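Local coordinates for protein ZmpA Glycopeptidase (Clostridium perfringens, PDB 6XSX) that is a metalloprotease of the M60 family that probably cleaves the polypeptide backbone of glycosylated proteins, this chain being its catalytic module, at residues Asn441-Phe452 with Ile513-Lys524; Val478-Asp486 with Phe492-Ala503. One frame throughout, in Å; residues are numbered along the deposited sequence.

Contact 1: Asn441-Phe452 with Ile513-Lys524; sequences NKGGVFTENLKF and IVAYDNEINPSK
Phe446 and Phe452 pack against Asp517, Ala515 and Ile513 where the loop leading into strand 452-459 lies along strand 511-517 and the turn beyond it, a loop-on-strand contact with rings in its middle and polar side chains at one end. The CB of Asp517 sits almost squarely over the Phe446 ring, 3.4 Å from its centroid, in a CH-pi contact. Leu450 CD2 closes the opposite face, so the ring is sandwiched, and its edge meets the backbone of Ala515 and Tyr516. The Asp517 carboxylate then works in two directions. OD2 takes the backbone N of Phe446 at 2.9 Å on its anti side, tilted somewhat out of the carboxylate plane. OD1 receives Glu519 N and Asn521 N from opposite faces of that plane, the first making an Asx turn within the type I turn Asp517-Ile520. With CG between the backbone N and the carbonyl carbon (chi1 77°), the carboxylate is placed for both.

Strand 452-459 belongs to a three-stranded sheet and strand 511-517 to a four-stranded one, an order and pairing that fit a fibronectin type III-like beta sandwich. Phe452 spans the two: Ala515 CB lies over its face, 4.0 Å from the centroid, Ile513 O and Lys524 O line its edge, and its CE1 touches Ile513 CG2 at 3.8 Å. Beside it, Ser523 OG accepts Ala515 N and donates to Lys524 O, while Ser523 CB presses to 3.5 Å from Leu450 CD2.

At the far end Asn518 uses both halves of its amide. Its OD1 takes a nearly straight bond (170°) from Asn441 ND2 at 2.9 Å; its ND2 meets a lone pair of Gly444 O, also at 2.9 Å. Each ND2 has a second acceptor in the loop and strand alongside, Val478 O for Asn441 and Asn476 O for Asn518.

Contact 2: Val478-Asp486 with Phe492-Ala503; sequences VIGYEISRD and FTSTNNFVDHGA. With EDO (1,2-ethanediol), chain E.
Tyr481 and Thr493 form an antiparallel hydrogen-bonded pair in the hairpin of strands 478-485 and 488-493: Tyr481 N reaches Thr493 O at 2.8 Å, and Thr493 N returns to Tyr481 O at 3.0 Å. Beyond this pair segment 492-503 turns away from strand 478-485, and side-chain hydroxyls take over. Thr493 OG1 accepts Thr495 N in an ST turn, receives Thr495 OG1 at 2.8 Å, and is bonded to Glu323 OE1. The other oxygen of Glu323 pairs with Ser494 OG. Ser494 O, in turn, accepts from O1 of a bound 1,2-ethanediol at 2.8 Å, a molecule probably left by crystallisation and also gripped by Lys437 NZ.

At the opposite end Arg485 NH1 and Asp500 OD2 make a salt bridge at 2.7 Å. The guanidinium and carboxylate lie nearly coplanar, 6° apart, and NH1 donates to the syn lone pair of OD2. A bend at chi3 (59°) brings the guanidinium round to meet it. Asp500 OD2 is shared with Tyr511 OH, whereas OD1 accepts Gly502 N from above the carboxylate plane in an Asx turn.

Between these polar ends, Ile483 CD1 lies over the face of the Phe498 ring, 3.9 Å from its centroid. Phe492 CZ settles 3.5 Å from Gly480 CA, where no side chain stands in the way. Glu482 OE2 meets Lys430 NZ and Tyr433 OH.

Strand 478-485 thus runs between strands 488-493 and 511-517, facing strands 497-500 and 463-470 of the three-stranded sheet through Phe498, Asp500 and Phe468, while Glu323 of helix 321-331 meets the turn after the hairpin.

Overall arrangement
Both contacts draw on the same four-stranded sheet and bridge to the three-stranded one, contact 1 through Phe452 and contact 2 through strand 497-500; contact 2 is nested within the loop that contact 1 closes. Their centres lie about 15 Å apart, joined by probable backbone hydrogen bonds from Ile479 and Glu482 to Tyr516 and Val514. Each is only partly buried, but contact 2 has the larger share of buried residues, while contact 1 runs out to exposed loop. In 441-452 with 513-524 an irregular loop is held by side-chain amides, a carboxylate and aromatic rings; in 478-486 with 492-503 backbone pairing joins neighbouring strands, while side chains carry the contact across to 497-500.

Contact 1: Asn441-Phe452 with Ile513-Lys524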
loop_
_atom_site.group_PDB
_atom_site.type_symbol
_atom_site.label_atom_id
_atom_site.label_comp_id
_atom_site.label_asym_id
_atom_site.label_seq_id
_atom_site.Cartn_x
_atom_site.Cartn_y
_atom_site.Cartn_z
ATOM N N ASN A 441 17.942 -8.763 -11.044
ATOM C CA ASN A 441 19.081 -9.003 -11.925
ATOM C C ASN A 441 19.444 -7.740 -12.705
ATOM O O ASN A 441 20.607 -7.573 -13.075
ATOM C CB ASN A 441 18.798 -10.071 -12.983
ATOM C CG ASN A 441 19.057 -11.488 -12.517
ATOM O OD1 ASN A 441 19.913 -11.724 -11.676
ATOM N ND2 ASN A 441 18.334 -12.444 -13.069
ATOM N N LYS A 442 18.447 -6.881 -12.974
ATOM C CA LYS A 442 18.585 -5.790 -13.933
ATOM C C LYS A 442 19.277 -6.299 -15.195
ATOM O O LYS A 442 20.285 -5.737 -15.616
ATOM C CB LYS A 442 19.475 -4.671 -13.380
ATOM C CG LYS A 442 19.020 -4.007 -12.091
ATOM C CD LYS A 442 19.953 -2.874 -11.740
ATOM C CE LYS A 442 20.157 -2.715 -10.251
ATOM N NZ LYS A 442 19.409 -1.546 -9.728
ATOM N N GLY A 443 18.754 -7.386 -15.773
ATOM C CA GLY A 443 19.376 -8.017 -16.924
ATOM C C GLY A 443 18.387 -8.130 -18.076
ATOM O O GLY A 443 17.410 -7.382 -18.138
ATOM N N GLY A 444 18.652 -9.082 -18.978
ATOM C CA GLY A 444 17.763 -9.333 -20.099
ATOM C C GLY A 444 17.530 -10.828 -20.288
ATOM O O GLY A 444 17.543 -11.607 -19.328
ATOM N N VAL A 445 17.344 -11.219 -21.549
ATOM C CA VAL A 445 17.048 -12.598 -21.887
ATOM C C VAL A 445 18.375 -13.296 -22.189
ATOM O O VAL A 445 19.403 -12.628 -22.337
ATOM C CB VAL A 445 16.070 -12.646 -23.079
ATOM C CG1 VAL A 445 14.703 -12.086 -22.703
ATOM C CG2 VAL A 445 16.631 -11.924 -24.303
ATOM N N PHE A 446 18.359 -14.631 -22.283
ATOM C CA PHE A 446 19.587 -15.352 -22.585
ATOM C C PHE A 446 20.153 -14.887 -23.928
ATOM O O PHE A 446 19.411 -14.726 -24.898
ATOM C CB PHE A 446 19.339 -16.859 -22.628
ATOM C CG PHE A 446 19.114 -17.525 -21.294
ATOM C CD1 PHE A 446 19.865 -17.171 -20.181
ATOM C CD2 PHE A 446 18.187 -18.554 -21.167
ATOM C CE1 PHE A 446 19.672 -17.802 -18.959
ATOM C CE2 PHE A 446 17.985 -19.179 -19.942
ATOM C CZ PHE A 446 18.727 -18.802 -18.839
ATOM N N THR A 447 21.477 -14.697 -23.983
ATOM C CA THR A 447 22.146 -14.518 -25.265
ATOM C C THR A 447 22.264 -15.866 -25.975
ATOM O O THR A 447 22.105 -16.925 -25.362
ATOM C CB THR A 447 23.521 -13.850 -25.123
ATOM O OG1 THR A 447 24.477 -14.866 -24.808
ATOM C CG2 THR A 447 23.543 -12.717 -24.116
ATOM N N GLU A 448 22.599 -15.791 -27.270
ATOM C CA GLU A 448 22.809 -16.935 -28.142
ATOM C C GLU A 448 24.061 -17.717 -27.737
ATOM O O GLU A 448 24.297 -18.808 -28.262
ATOM C CB GLU A 448 22.967 -16.457 -29.589
ATOM C CG GLU A 448 21.720 -15.811 -30.178
ATOM C CD GLU A 448 20.597 -16.774 -30.537
ATOM O OE1 GLU A 448 20.662 -17.949 -30.106
ATOM O OE2 GLU A 448 19.652 -16.352 -31.245
ATOM N N ASN A 449 24.856 -17.164 -26.810
ATOM C CA ASN A 449 26.140 -17.762 -26.465
ATOM C C ASN A 449 26.067 -18.449 -25.106
ATOM O O ASN A 449 27.090 -18.887 -24.587
ATOM C CB ASN A 449 27.254 -16.719 -26.460
ATOM C CG ASN A 449 27.314 -15.979 -27.776
ATOM O OD1 ASN A 449 27.547 -16.587 -28.816
ATOM N ND2 ASN A 449 27.043 -14.685 -27.743
ATOM N N LEU A 450 24.851 -18.541 -24.552
ATOM C CA LEU A 450 24.661 -19.090 -23.221
ATOM C C LEU A 450 25.478 -20.374 -23.069
ATOM O O LEU A 450 25.389 -21.267 -23.894
ATOM C CB LEU A 450 23.173 -19.377 -23.001
ATOM C CG LEU A 450 22.847 -20.124 -21.708
ATOM C CD1 LEU A 450 23.162 -19.255 -20.500
ATOM C CD2 LEU A 450 21.382 -20.552 -21.682
ATOM N N LYS A 451 26.291 -20.445 -22.018
ATOM C CA LYS A 451 26.901 -21.701 -21.610
ATOM C C LYS A 451 26.739 -21.824 -20.098
ATOM O O LYS A 451 27.104 -20.916 -19.355
ATOM C CB LYS A 451 28.378 -21.762 -22.028
ATOM N N PHE A 452 26.150 -22.930 -19.655
ATOM C CA PHE A 452 26.083 -23.225 -18.234
ATOM C C PHE A 452 26.381 -24.707 -18.021
ATOM O O PHE A 452 26.236 -25.508 -18.938
ATOM C CB PHE A 452 24.730 -22.817 -17.639
ATOM C CG PHE A 452 23.571 -23.718 -17.982
ATOM C CD1 PHE A 452 23.102 -24.652 -17.067
ATOM C CD2 PHE A 452 22.949 -23.636 -19.222
ATOM C CE1 PHE A 452 22.030 -25.476 -17.384
ATOM C CE2 PHE A 452 21.884 -24.468 -19.536
ATOM C CZ PHE A 452 21.428 -25.389 -18.619
ATOM N N ILE A 513 19.202 -30.488 -16.504
ATOM C CA ILE A 513 19.147 -29.159 -15.917
ATOM C C ILE A 513 18.773 -28.145 -16.998
ATOM O O ILE A 513 19.416 -28.071 -18.051
ATOM C CB ILE A 513 20.495 -28.788 -15.265
ATOM C CG1 ILE A 513 21.041 -29.896 -14.358
ATOM C CG2 ILE A 513 20.405 -27.444 -14.552
ATOM C CD1 ILE A 513 20.210 -30.179 -13.119
ATOM N N VAL A 514 17.737 -27.350 -16.714
ATOM C CA VAL A 514 17.280 -26.316 -17.625
ATOM C C VAL A 514 17.311 -24.974 -16.892
ATOM O O VAL A 514 16.657 -24.818 -15.863
ATOM C CB VAL A 514 15.879 -26.660 -18.170
ATOM C CG1 VAL A 514 15.313 -25.567 -19.067
ATOM C CG2 VAL A 514 15.860 -28.008 -18.891
ATOM N N ALA A 515 18.090 -24.020 -17.426
ATOM C CA ALA A 515 18.212 -22.686 -16.858
ATOM C C ALA A 515 17.083 -21.809 -17.396
ATOM O O ALA A 515 16.601 -22.037 -18.498
ATOM C CB ALA A 515 19.572 -22.101 -17.181
ATOM N N TYR A 516 16.653 -20.824 -16.593
ATOM C CA TYR A 516 15.538 -19.964 -16.973
ATOM C C TYR A 516 15.966 -18.508 -16.882
ATOM O O TYR A 516 16.673 -18.143 -15.948
ATOM C CB TYR A 516 14.303 -20.214 -16.106
ATOM C CG TYR A 516 13.449 -21.346 -16.605
ATOM C CD1 TYR A 516 13.803 -22.665 -16.356
ATOM C CD2 TYR A 516 12.303 -21.099 -17.347
ATOM C CE1 TYR A 516 13.024 -23.712 -16.828
ATOM C CE2 TYR A 516 11.510 -22.132 -17.816
ATOM C CZ TYR A 516 11.876 -23.443 -17.556
ATOM O OH TYR A 516 11.108 -24.472 -18.017
ATOM N N ASP A 517 15.525 -17.702 -17.860
ATOM C CA ASP A 517 15.947 -16.312 -17.942
ATOM C C ASP A 517 14.862 -15.367 -17.421
ATOM O O ASP A 517 13.791 -15.799 -16.988
ATOM C CB ASP A 517 16.446 -15.952 -19.342
ATOM C CG ASP A 517 15.354 -15.734 -20.376
ATOM O OD1 ASP A 517 14.147 -15.684 -19.991
ATOM O OD2 ASP A 517 15.719 -15.637 -21.574
ATOM N N ASN A 518 15.153 -14.067 -17.511
ATOM C CA ASN A 518 14.395 -13.017 -16.853
ATOM C C ASN A 518 12.976 -12.919 -17.414
ATOM O O ASN A 518 12.123 -12.297 -16.788
ATOM C CB ASN A 518 15.115 -11.666 -16.939
ATOM C CG ASN A 518 16.281 -11.546 -15.981
ATOM O OD1 ASN A 518 16.132 -11.833 -14.791
ATOM N ND2 ASN A 518 17.430 -11.092 -16.479
ATOM N N GLU A 519 12.745 -13.494 -18.598
ATOM C CA GLU A 519 11.411 -13.554 -19.176
ATOM C C GLU A 519 10.864 -14.985 -19.118
ATOM O O GLU A 519 9.950 -15.332 -19.864
ATOM C CB GLU A 519 11.421 -12.953 -20.583
ATOM C CG GLU A 519 11.587 -11.443 -20.563
ATOM C CD GLU A 519 11.673 -10.732 -21.903
ATOM O OE1 GLU A 519 11.261 -11.327 -22.930
ATOM O OE2 GLU A 519 12.198 -9.595 -21.916
ATOM N N ILE A 520 11.432 -15.808 -18.222
ATOM C CA ILE A 520 10.975 -17.171 -17.980
ATOM C C ILE A 520 11.057 -18.008 -19.264
ATOM O O ILE A 520 10.178 -18.826 -19.551
ATOM C CB ILE A 520 9.562 -17.195 -17.355
ATOM C CG1 ILE A 520 9.315 -15.972 -16.458
ATOM C CG2 ILE A 520 9.359 -18.511 -16.608
ATOM C CD1 ILE A 520 7.935 -15.916 -15.793
ATOM N N ASN A 521 12.127 -17.814 -20.039
ATOM C CA ASN A 521 12.381 -18.717 -21.146
ATOM C C ASN A 521 13.368 -19.789 -20.699
ATOM O O ASN A 521 14.381 -19.475 -20.074
ATOM C CB ASN A 521 12.939 -17.992 -22.369
ATOM C CG ASN A 521 11.971 -16.973 -22.916
ATOM O OD1 ASN A 521 12.087 -15.786 -22.623
ATOM N ND2 ASN A 521 11.015 -17.424 -23.704
ATOM N N PRO A 522 13.119 -21.074 -21.048
ATOM C CA PRO A 522 14.063 -22.152 -20.742
ATOM C C PRO A 522 15.258 -22.130 -21.699
ATOM O O PRO A 522 15.122 -21.700 -22.842
ATOM C CB PRO A 522 13.195 -23.407 -20.942
ATOM C CG PRO A 522 12.195 -23.008 -22.026
ATOM C CD PRO A 522 11.911 -21.546 -21.752
ATOM N N SER A 523 16.430 -22.564 -21.212
ATOM C CA SER A 523 17.573 -22.889 -22.057
ATOM C C SER A 523 17.393 -24.270 -22.681
ATOM O O SER A 523 16.434 -24.972 -22.366
ATOM C CB SER A 523 18.831 -22.895 -21.239
ATOM O OG SER A 523 18.805 -23.985 -20.324
ATOM N N LYS A 524 18.352 -24.669 -23.535
ATOM C CA LYS A 524 18.517 -26.074 -23.887
ATOM C C LYS A 524 18.948 -26.849 -22.642
ATOM O O LYS A 524 19.631 -26.295 -21.782
ATOM C CB LYS A 524 19.596 -26.252 -24.960
ATOM C CG LYS A 524 19.353 -25.545 -26.288
ATOM C CD LYS A 524 20.644 -25.372 -27.070
ATOM C CE LYS A 524 20.443 -24.924 -28.504
ATOM N NZ LYS A 524 19.923 -23.538 -28.579
#

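Contact 2: Val478-Asp486 with Phe492-Ala503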
loop_
_atom_site.group_PDB
_atom_site.type_symbol
_atom_site.label_atom_id
_atom_site.label_comp_id
_atom_site.label_asym_id
_atom_site.label_seq_id
_atom_site.Cartn_x
_atom_site.Cartn_y
_atom_site.Cartn_z
ATOM N N VAL A 478 19.857 -15.018 -15.700
ATOM C CA VAL A 478 19.287 -16.267 -15.205
ATOM C C VAL A 478 18.505 -16.008 -13.914
ATOM O O VAL A 478 18.973 -15.279 -13.040
ATOM C CB VAL A 478 20.393 -17.328 -15.007
ATOM C CG1 VAL A 478 21.498 -16.870 -14.050
ATOM C CG2 VAL A 478 19.833 -18.683 -14.584
ATOM N N ILE A 479 17.318 -16.624 -13.791
ATOM C CA ILE A 479 16.507 -16.479 -12.589
ATOM C C ILE A 479 16.458 -17.792 -11.806
ATOM O O ILE A 479 16.008 -17.814 -10.657
ATOM C CB ILE A 479 15.095 -15.947 -12.901
ATOM C CG1 ILE A 479 14.302 -16.917 -13.784
ATOM C CG2 ILE A 479 15.171 -14.538 -13.486
ATOM C CD1 ILE A 479 12.827 -16.584 -13.908
ATOM N N GLY A 480 16.915 -18.888 -12.423
ATOM C CA GLY A 480 16.964 -20.142 -11.691
ATOM C C GLY A 480 17.136 -21.341 -12.613
ATOM O O GLY A 480 17.136 -21.193 -13.839
ATOM N N TYR A 481 17.255 -22.522 -11.993
ATOM C CA TYR A 481 17.511 -23.756 -12.718
ATOM C C TYR A 481 16.486 -24.794 -12.297
ATOM O O TYR A 481 16.219 -24.977 -11.108
ATOM C CB TYR A 481 18.918 -24.296 -12.435
ATOM C CG TYR A 481 20.038 -23.352 -12.802
ATOM C CD1 TYR A 481 20.656 -23.430 -14.040
ATOM C CD2 TYR A 481 20.471 -22.372 -11.920
ATOM C CE1 TYR A 481 21.681 -22.564 -14.393
ATOM C CE2 TYR A 481 21.491 -21.497 -12.258
ATOM C CZ TYR A 481 22.099 -21.596 -13.498
ATOM O OH TYR A 481 23.109 -20.740 -13.838
ATOM N N GLU A 482 15.932 -25.465 -13.301
ATOM C CA GLU A 482 15.027 -26.574 -13.082
ATOM C C GLU A 482 15.825 -27.877 -13.149
ATOM O O GLU A 482 16.606 -28.098 -14.084
ATOM C CB GLU A 482 13.934 -26.519 -14.145
ATOM C CG GLU A 482 13.073 -27.766 -14.180
ATOM C CD GLU A 482 12.279 -27.872 -15.464
ATOM O OE1 GLU A 482 12.882 -28.253 -16.489
ATOM O OE2 GLU A 482 11.071 -27.533 -15.440
ATOM N N ILE A 483 15.588 -28.748 -12.161
ATOM C CA ILE A 483 16.314 -30.003 -12.040
ATOM C C ILE A 483 15.354 -31.153 -12.324
ATOM O O ILE A 483 14.336 -31.286 -11.651
ATOM C CB ILE A 483 16.967 -30.138 -10.644
ATOM C CG1 ILE A 483 17.884 -28.954 -10.323
ATOM C CG2 ILE A 483 17.703 -31.469 -10.520
ATOM C CD1 ILE A 483 17.197 -27.826 -9.585
ATOM N N SER A 484 15.704 -31.976 -13.319
ATOM C CA SER A 484 14.988 -33.204 -13.630
ATOM C C SER A 484 15.866 -34.412 -13.309
ATOM O O SER A 484 17.087 -34.335 -13.424
ATOM C CB SER A 484 14.548 -33.226 -15.071
ATOM O OG SER A 484 13.451 -32.353 -15.258
ATOM N N ARG A 485 15.234 -35.514 -12.879
ATOM C CA ARG A 485 15.943 -36.766 -12.643
ATOM C C ARG A 485 15.135 -37.914 -13.237
ATOM O O ARG A 485 13.923 -37.984 -13.039
ATOM C CB ARG A 485 16.207 -37.013 -11.152
ATOM C CG ARG A 485 17.125 -38.201 -10.889
ATOM C CD ARG A 485 17.178 -38.714 -9.461
ATOM N NE ARG A 485 15.870 -39.126 -8.975
ATOM C CZ ARG A 485 15.244 -38.594 -7.926
ATOM N NH1 ARG A 485 15.814 -37.627 -7.222
ATOM N NH2 ARG A 485 14.051 -39.042 -7.576
ATOM N N ASP A 486 15.820 -38.793 -13.981
ATOM C CA ASP A 486 15.213 -39.965 -14.602
ATOM C C ASP A 486 13.867 -39.597 -15.237
ATOM O O ASP A 486 12.901 -40.350 -15.126
ATOM C CB ASP A 486 15.113 -41.145 -13.623
ATOM C CG ASP A 486 16.366 -41.397 -12.793
ATOM O OD1 ASP A 486 17.481 -41.254 -13.345
ATOM O OD2 ASP A 486 16.222 -41.719 -11.590
ATOM N N PHE A 492 13.188 -26.814 -8.648
ATOM C CA PHE A 492 13.624 -25.573 -9.259
ATOM C C PHE A 492 14.131 -24.661 -8.155
ATOM O O PHE A 492 13.442 -24.447 -7.159
ATOM C CB PHE A 492 12.477 -24.854 -9.974
ATOM C CG PHE A 492 12.870 -23.544 -10.615
ATOM C CD1 PHE A 492 12.908 -22.369 -9.876
ATOM C CD2 PHE A 492 13.194 -23.483 -11.963
ATOM C CE1 PHE A 492 13.262 -21.162 -10.466
ATOM C CE2 PHE A 492 13.547 -22.277 -12.556
ATOM C CZ PHE A 492 13.578 -21.118 -11.808
ATOM N N THR A 493 15.332 -24.112 -8.360
ATOM C CA THR A 493 15.894 -23.196 -7.390
ATOM C C THR A 493 16.350 -21.938 -8.113
ATOM O O THR A 493 16.832 -22.009 -9.248
ATOM C CB THR A 493 17.055 -23.835 -6.620
ATOM O OG1 THR A 493 17.488 -22.847 -5.685
ATOM C CG2 THR A 493 18.206 -24.246 -7.513
ATOM N N SER A 494 16.191 -20.802 -7.429
ATOM C CA SER A 494 16.690 -19.531 -7.922
ATOM C C SER A 494 18.138 -19.331 -7.469
ATOM O O SER A 494 18.735 -18.297 -7.753
ATOM C CB SER A 494 15.790 -18.389 -7.499
ATOM O OG SER A 494 15.896 -18.131 -6.105
ATOM N N THR A 495 18.715 -20.338 -6.795
ATOM C CA THR A 495 20.087 -20.253 -6.305
ATOM C C THR A 495 21.026 -21.024 -7.236
ATOM O O THR A 495 20.578 -21.637 -8.208
ATOM C CB THR A 495 20.208 -20.763 -4.860
ATOM O OG1 THR A 495 20.099 -22.190 -4.890
ATOM C CG2 THR A 495 19.178 -20.171 -3.919
ATOM N N ASN A 496 22.327 -20.995 -6.908
ATOM C CA ASN A 496 23.365 -21.672 -7.675
ATOM C C ASN A 496 23.572 -23.108 -7.187
ATOM O O ASN A 496 24.542 -23.743 -7.578
ATOM C CB ASN A 496 24.694 -20.898 -7.670
ATOM C CG ASN A 496 25.306 -20.723 -6.291
ATOM O OD1 ASN A 496 24.913 -21.377 -5.325
ATOM N ND2 ASN A 496 26.275 -19.831 -6.178
ATOM N N ASN A 497 22.673 -23.633 -6.348
ATOM C CA ASN A 497 22.891 -24.981 -5.839
ATOM C C ASN A 497 21.567 -25.668 -5.522
ATOM O O ASN A 497 20.658 -25.053 -4.974
ATOM C CB ASN A 497 23.821 -24.980 -4.618
ATOM C CG ASN A 497 24.290 -26.370 -4.252
ATOM O OD1 ASN A 497 23.650 -27.055 -3.459
ATOM N ND2 ASN A 497 25.377 -26.813 -4.861
ATOM N N PHE A 498 21.477 -26.958 -5.857
ATOM C CA PHE A 498 20.320 -27.766 -5.499
ATOM C C PHE A 498 20.771 -29.090 -4.889
ATOM O O PHE A 498 21.589 -29.792 -5.482
ATOM C CB PHE A 498 19.483 -28.087 -6.737
ATOM C CG PHE A 498 18.287 -28.962 -6.457
ATOM C CD1 PHE A 498 17.139 -28.433 -5.880
ATOM C CD2 PHE A 498 18.307 -30.317 -6.761
ATOM C CE1 PHE A 498 16.040 -29.240 -5.611
ATOM C CE2 PHE A 498 17.209 -31.125 -6.495
ATOM C CZ PHE A 498 16.075 -30.584 -5.924
ATOM N N VAL A 499 20.200 -29.448 -3.727
ATOM C CA VAL A 499 20.507 -30.726 -3.102
ATOM C C VAL A 499 19.351 -31.700 -3.331
ATOM O O VAL A 499 18.222 -31.461 -2.897
ATOM C CB VAL A 499 20.859 -30.602 -1.606
ATOM C CG1 VAL A 499 20.895 -31.973 -0.943
ATOM C CG2 VAL A 499 22.174 -29.868 -1.371
ATOM N N ASP A 500 19.664 -32.807 -4.012
ATOM C CA ASP A 500 18.723 -33.891 -4.239
ATOM C C ASP A 500 18.884 -34.933 -3.132
ATOM O O ASP A 500 19.832 -35.721 -3.148
ATOM C CB ASP A 500 18.894 -34.491 -5.638
ATOM C CG ASP A 500 17.928 -35.624 -5.948
ATOM O OD1 ASP A 500 16.912 -35.748 -5.230
ATOM O OD2 ASP A 500 18.194 -36.365 -6.911
ATOM N N HIS A 501 17.934 -34.917 -2.185
ATOM C CA HIS A 501 17.928 -35.775 -1.012
ATOM C C HIS A 501 17.284 -37.125 -1.322
ATOM O O HIS A 501 17.210 -37.974 -0.440
ATOM C CB HIS A 501 17.110 -35.128 0.114
ATOM C CG HIS A 501 17.643 -33.844 0.654
ATOM N ND1 HIS A 501 17.176 -32.611 0.230
ATOM C CD2 HIS A 501 18.560 -33.592 1.611
ATOM C CE1 HIS A 501 17.797 -31.656 0.892
ATOM N NE2 HIS A 501 18.649 -32.234 1.747
ATOM N N GLY A 502 16.800 -37.312 -2.559
ATOM C CA GLY A 502 15.948 -38.448 -2.884
ATOM C C GLY A 502 16.445 -39.278 -4.067
ATOM O O GLY A 502 15.645 -39.698 -4.903
ATOM N N ALA A 503 17.759 -39.540 -4.110
ATOM C CA ALA A 503 18.355 -40.343 -5.170
ATOM C C ALA A 503 18.888 -41.663 -4.610
ATOM O O ALA A 503 19.651 -41.665 -3.643
ATOM C CB ALA A 503 19.433 -39.553 -5.874
HETATM C C1 EDO E . 20.309 -18.970 -10.347
HETATM O O1 EDO E . 19.662 -17.709 -10.369
HETATM C C2 EDO E . 21.662 -18.958 -9.735
HETATM O O2 EDO E . 22.222 -17.675 -9.665
#